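Local structure of putative thioesterase yhdA (Lactococcus lactis subsp. lactis, 3GEK) at residues A[2-14]-A[54-67]. The protein is of unproven function but probably acts as a hotdog-fold acyl-CoA thioesterase of the PaaI family, perhaps on 1,4-dihydroxy-2-naphthoyl-CoA. The protein carries 7 engineered substitutions. Residues are numbered along the deposited sequence; the frame is centred on the assembly and turned at random.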
# COMPACT_ATOMS: atom_id res chain seq x y z
N ASN A 2 -16.97 15.50 -17.30
CA ASN A 2 -16.39 14.22 -16.92
C ASN A 2 -16.23 14.12 -15.40
O ASN A 2 -16.47 15.10 -14.68
CB ASN A 2 -15.07 13.95 -17.67
CG ASN A 2 -13.93 14.89 -17.25
OD1 ASN A 2 -14.08 15.72 -16.36
ND2 ASN A 2 -12.78 14.73 -17.89
N MSE A 3 -15.83 12.95 -14.92
CA MSE A 3 -15.66 12.70 -13.49
C MSE A 3 -14.76 13.74 -12.82
O MSE A 3 -15.11 14.27 -11.77
CB MSE A 3 -15.09 11.30 -13.25
CG MSE A 3 -15.18 10.82 -11.81
SE MSE A 3 -14.30 9.09 -11.55
CE MSE A 3 -12.50 9.72 -11.22
N ILE A 4 -13.63 14.02 -13.44
CA ILE A 4 -12.66 15.00 -12.93
C ILE A 4 -13.31 16.34 -12.60
O ILE A 4 -13.15 16.86 -11.50
CB ILE A 4 -11.45 15.18 -13.91
CG1 ILE A 4 -10.70 13.85 -14.08
CG2 ILE A 4 -10.50 16.28 -13.41
CD1 ILE A 4 -9.61 13.87 -15.15
N ASP A 5 -14.07 16.89 -13.55
CA ASP A 5 -14.70 18.19 -13.38
C ASP A 5 -15.84 18.13 -12.36
O ASP A 5 -16.02 19.06 -11.57
CB ASP A 5 -15.22 18.74 -14.72
CG ASP A 5 -14.12 18.91 -15.75
OD1 ASP A 5 -12.95 19.17 -15.37
OD2 ASP A 5 -14.43 18.80 -16.96
N GLN A 6 -16.59 17.03 -12.36
CA GLN A 6 -17.70 16.85 -11.42
C GLN A 6 -17.25 16.71 -9.97
O GLN A 6 -18.00 17.00 -9.05
CB GLN A 6 -18.59 15.67 -11.84
CG GLN A 6 -19.43 15.95 -13.07
CD GLN A 6 -20.47 14.88 -13.32
OE1 GLN A 6 -20.45 14.21 -14.35
NE2 GLN A 6 -21.39 14.72 -12.38
N LEU A 7 -16.00 16.27 -9.78
CA LEU A 7 -15.39 16.21 -8.46
C LEU A 7 -15.32 17.58 -7.78
O LEU A 7 -15.28 17.67 -6.56
CB LEU A 7 -13.99 15.59 -8.55
CG LEU A 7 -13.68 14.15 -8.10
CD1 LEU A 7 -14.88 13.32 -7.63
CD2 LEU A 7 -12.90 13.41 -9.17
N ASN A 8 -15.34 18.65 -8.58
CA ASN A 8 -15.29 20.02 -8.08
C ASN A 8 -14.05 20.28 -7.22
O ASN A 8 -14.14 20.66 -6.05
CB ASN A 8 -16.59 20.36 -7.31
CG ASN A 8 -16.85 21.86 -7.21
OD1 ASN A 8 -16.09 22.69 -7.73
ND2 ASN A 8 -17.94 22.22 -6.55
N ILE A 9 -12.88 20.05 -7.81
CA ILE A 9 -11.60 20.38 -7.18
C ILE A 9 -11.37 21.89 -7.28
O ILE A 9 -11.38 22.45 -8.38
CB ILE A 9 -10.41 19.61 -7.83
CG1 ILE A 9 -10.68 18.10 -7.95
CG2 ILE A 9 -9.09 19.90 -7.10
CD1 ILE A 9 -11.35 17.46 -6.75
N THR A 10 -11.17 22.54 -6.14
CA THR A 10 -11.00 23.99 -6.09
C THR A 10 -9.66 24.39 -5.46
O THR A 10 -9.00 23.58 -4.82
CB THR A 10 -12.15 24.67 -5.29
OG1 THR A 10 -13.37 23.96 -5.51
CG2 THR A 10 -12.34 26.10 -5.73
N ASP A 11 -9.27 25.65 -5.65
CA ASP A 11 -8.12 26.26 -4.98
C ASP A 11 -6.83 25.46 -5.14
O ASP A 11 -6.04 25.37 -4.20
CB ASP A 11 -8.42 26.49 -3.48
CG ASP A 11 -9.55 27.50 -3.23
OD1 ASP A 11 -10.01 28.17 -4.18
OD2 ASP A 11 -9.97 27.61 -2.06
N PHE A 12 -6.61 24.87 -6.31
CA PHE A 12 -5.40 24.09 -6.55
C PHE A 12 -4.19 25.02 -6.66
O PHE A 12 -4.20 25.98 -7.43
CB PHE A 12 -5.50 23.19 -7.79
CG PHE A 12 -4.24 22.42 -8.09
CD1 PHE A 12 -3.90 21.28 -7.35
CD2 PHE A 12 -3.37 22.83 -9.10
CE1 PHE A 12 -2.73 20.57 -7.61
CE2 PHE A 12 -2.19 22.12 -9.37
CZ PHE A 12 -1.88 20.99 -8.62
N GLN A 13 -3.16 24.72 -5.87
CA GLN A 13 -1.87 25.41 -5.97
C GLN A 13 -0.72 24.49 -5.57
O GLN A 13 -0.81 23.75 -4.60
CB GLN A 13 -1.84 26.72 -5.16
CG GLN A 13 -2.27 26.61 -3.70
CD GLN A 13 -2.60 27.96 -3.07
OE1 GLN A 13 -3.20 28.83 -3.70
NE2 GLN A 13 -2.22 28.13 -1.80
N VAL A 14 0.35 24.54 -6.37
CA VAL A 14 1.59 23.81 -6.10
C VAL A 14 2.68 24.85 -5.81
O VAL A 14 2.75 25.89 -6.47
CB VAL A 14 1.96 22.88 -7.29
CG1 VAL A 14 2.20 23.67 -8.56
CG2 VAL A 14 3.16 22.01 -6.95
N ALA A 54 -9.78 9.32 -5.89
CA ALA A 54 -9.71 10.03 -7.16
C ALA A 54 -9.14 11.44 -6.98
O ALA A 54 -8.34 11.89 -7.79
CB ALA A 54 -11.08 10.09 -7.80
N LEU A 55 -9.54 12.12 -5.90
CA LEU A 55 -9.01 13.45 -5.58
C LEU A 55 -7.49 13.40 -5.42
O LEU A 55 -6.78 14.28 -5.91
CB LEU A 55 -9.67 14.00 -4.30
CG LEU A 55 -9.08 15.22 -3.59
CD1 LEU A 55 -9.15 16.45 -4.46
CD2 LEU A 55 -9.79 15.49 -2.26
N ALA A 56 -7.01 12.37 -4.72
CA ALA A 56 -5.57 12.22 -4.46
C ALA A 56 -4.79 11.96 -5.73
O ALA A 56 -3.75 12.58 -5.95
CB ALA A 56 -5.33 11.11 -3.48
N GLU A 57 -5.26 11.03 -6.56
CA GLU A 57 -4.58 10.67 -7.80
C GLU A 57 -4.57 11.85 -8.79
O GLU A 57 -3.56 12.10 -9.45
CB GLU A 57 -5.18 9.40 -8.43
CG GLU A 57 -4.32 8.82 -9.57
CD GLU A 57 -4.69 7.40 -9.99
OE1 GLU A 57 -5.02 6.58 -9.11
OE2 GLU A 57 -4.61 7.09 -11.21
N ILE A 58 -5.68 12.58 -8.84
CA ILE A 58 -5.83 13.71 -9.77
C ILE A 58 -4.99 14.93 -9.38
O ILE A 58 -4.34 15.52 -10.25
CB ILE A 58 -7.33 14.10 -9.97
CG1 ILE A 58 -8.06 12.98 -10.73
CG2 ILE A 58 -7.46 15.42 -10.74
CD1 ILE A 58 -9.57 13.07 -10.67
N THR A 59 -5.00 15.29 -8.10
CA THR A 59 -4.21 16.43 -7.61
C THR A 59 -2.70 16.14 -7.65
O THR A 59 -1.90 17.04 -7.93
CB THR A 59 -4.62 16.87 -6.19
OG1 THR A 59 -4.58 15.75 -5.30
CG2 THR A 59 -6.03 17.49 -6.19
N ALA A 60 -2.32 14.90 -7.34
CA ALA A 60 -0.92 14.48 -7.43
C ALA A 60 -0.42 14.61 -8.86
O ALA A 60 0.67 15.13 -9.10
CB ALA A 60 -0.75 13.05 -6.93
N GLY A 61 -1.24 14.16 -9.81
CA GLY A 61 -0.94 14.27 -11.24
C GLY A 61 -0.84 15.71 -11.71
O GLY A 61 0.03 16.03 -12.52
N MSE A 62 -1.71 16.56 -11.22
CA MSE A 62 -1.69 17.99 -11.55
C MSE A 62 -0.43 18.65 -11.00
O MSE A 62 0.22 19.42 -11.70
CB MSE A 62 -2.93 18.69 -10.99
CG MSE A 62 -4.27 18.23 -11.57
SE MSE A 62 -5.78 19.12 -10.70
CE MSE A 62 -5.57 20.87 -11.53
N ALA A 63 -0.10 18.35 -9.76
CA ALA A 63 1.10 18.85 -9.09
C ALA A 63 2.38 18.42 -9.79
O ALA A 63 3.27 19.24 -10.03
CB ALA A 63 1.11 18.42 -7.62
N SER A 64 2.48 17.13 -10.11
CA SER A 64 3.63 16.58 -10.83
C SER A 64 3.83 17.26 -12.19
O SER A 64 4.95 17.64 -12.52
CB SER A 64 3.48 15.07 -11.02
OG SER A 64 3.81 14.36 -9.83
N ASN A 65 2.75 17.41 -12.95
CA ASN A 65 2.79 18.08 -14.25
C ASN A 65 3.23 19.54 -14.17
O ASN A 65 4.01 20.00 -15.00
CB ASN A 65 1.44 17.97 -14.97
CG ASN A 65 1.19 16.58 -15.54
OD1 ASN A 65 2.10 15.77 -15.65
ND2 ASN A 65 -0.06 16.32 -15.92
N ALA A 66 2.73 20.24 -13.16
CA ALA A 66 3.13 21.63 -12.89
C ALA A 66 4.62 21.78 -12.56
O ALA A 66 5.26 22.72 -13.02
CB ALA A 66 2.27 22.20 -11.78
N ILE A 67 5.16 20.85 -11.77
CA ILE A 67 6.58 20.81 -11.42
C ILE A 67 7.46 20.57 -12.66
O ILE A 67 8.47 21.25 -12.85
CB ILE A 67 6.88 19.73 -10.35
CG1 ILE A 67 6.25 20.12 -9.00
CG2 ILE A 67 8.39 19.51 -10.19
CD1 ILE A 67 6.25 19.00 -7.98
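Phe12 and Met62 meet where the N-terminal edge of the sheet lies along the central helix of a hotdog fold, the long helix that the antiparallel sheet wraps. Strand 12-14 runs at 45° to helix 54-67, with 8.7 Å between their axes, and the side chains that meet are largely apolar. From CB, the Phe12 side chain leaves with CG anti to the backbone N (chi1 178°), which sends the ring toward the helix. CG and CD2 lie under the Met62 methyl, CE1 comes near Thr59 O and CE2 lies by Met62 CB. At the tip, Phe12 CZ is 3.4 Å from Ala63 N and also close to Met62 CB, with Ala63 CA at the ring edge. Met62, a selenomethionine, slides past in the reverse direction, its chain bent at chi3 and laid over one face. Met62 SE stands 4.4 Å from the centroid of the Phe12 ring, 10° off the normal, a Met-aromatic contact to which CE adds a CH-pi contact. Replacing Phe12 with an alanine would probably open a gap beside Thr59 and Ala63 and leave the Met62 selenium and methyl without their aromatic platform.

On one flank, Val14 sets CG1 against Ala66 CB and turns CG2 to Ala63 and Ile67. On the other, Ile4 and Leu7 bring CG1 and CD2, respectively, each to 3.7 Å from Ile58 CD1, while the methyl CE of Met3 rests on Ala54 CB. Helix 3-6 also borders the second subunit, where Met3 packs on Asn48 of that chain. Between these flanks Ile9 points at the helix: its CG2 meets the CG2 of Thr59, whose hydroxyl is tied back to Leu55 O, and Ile9 CD1 presses tightly on Leu55 CD1 at 3.3 Å.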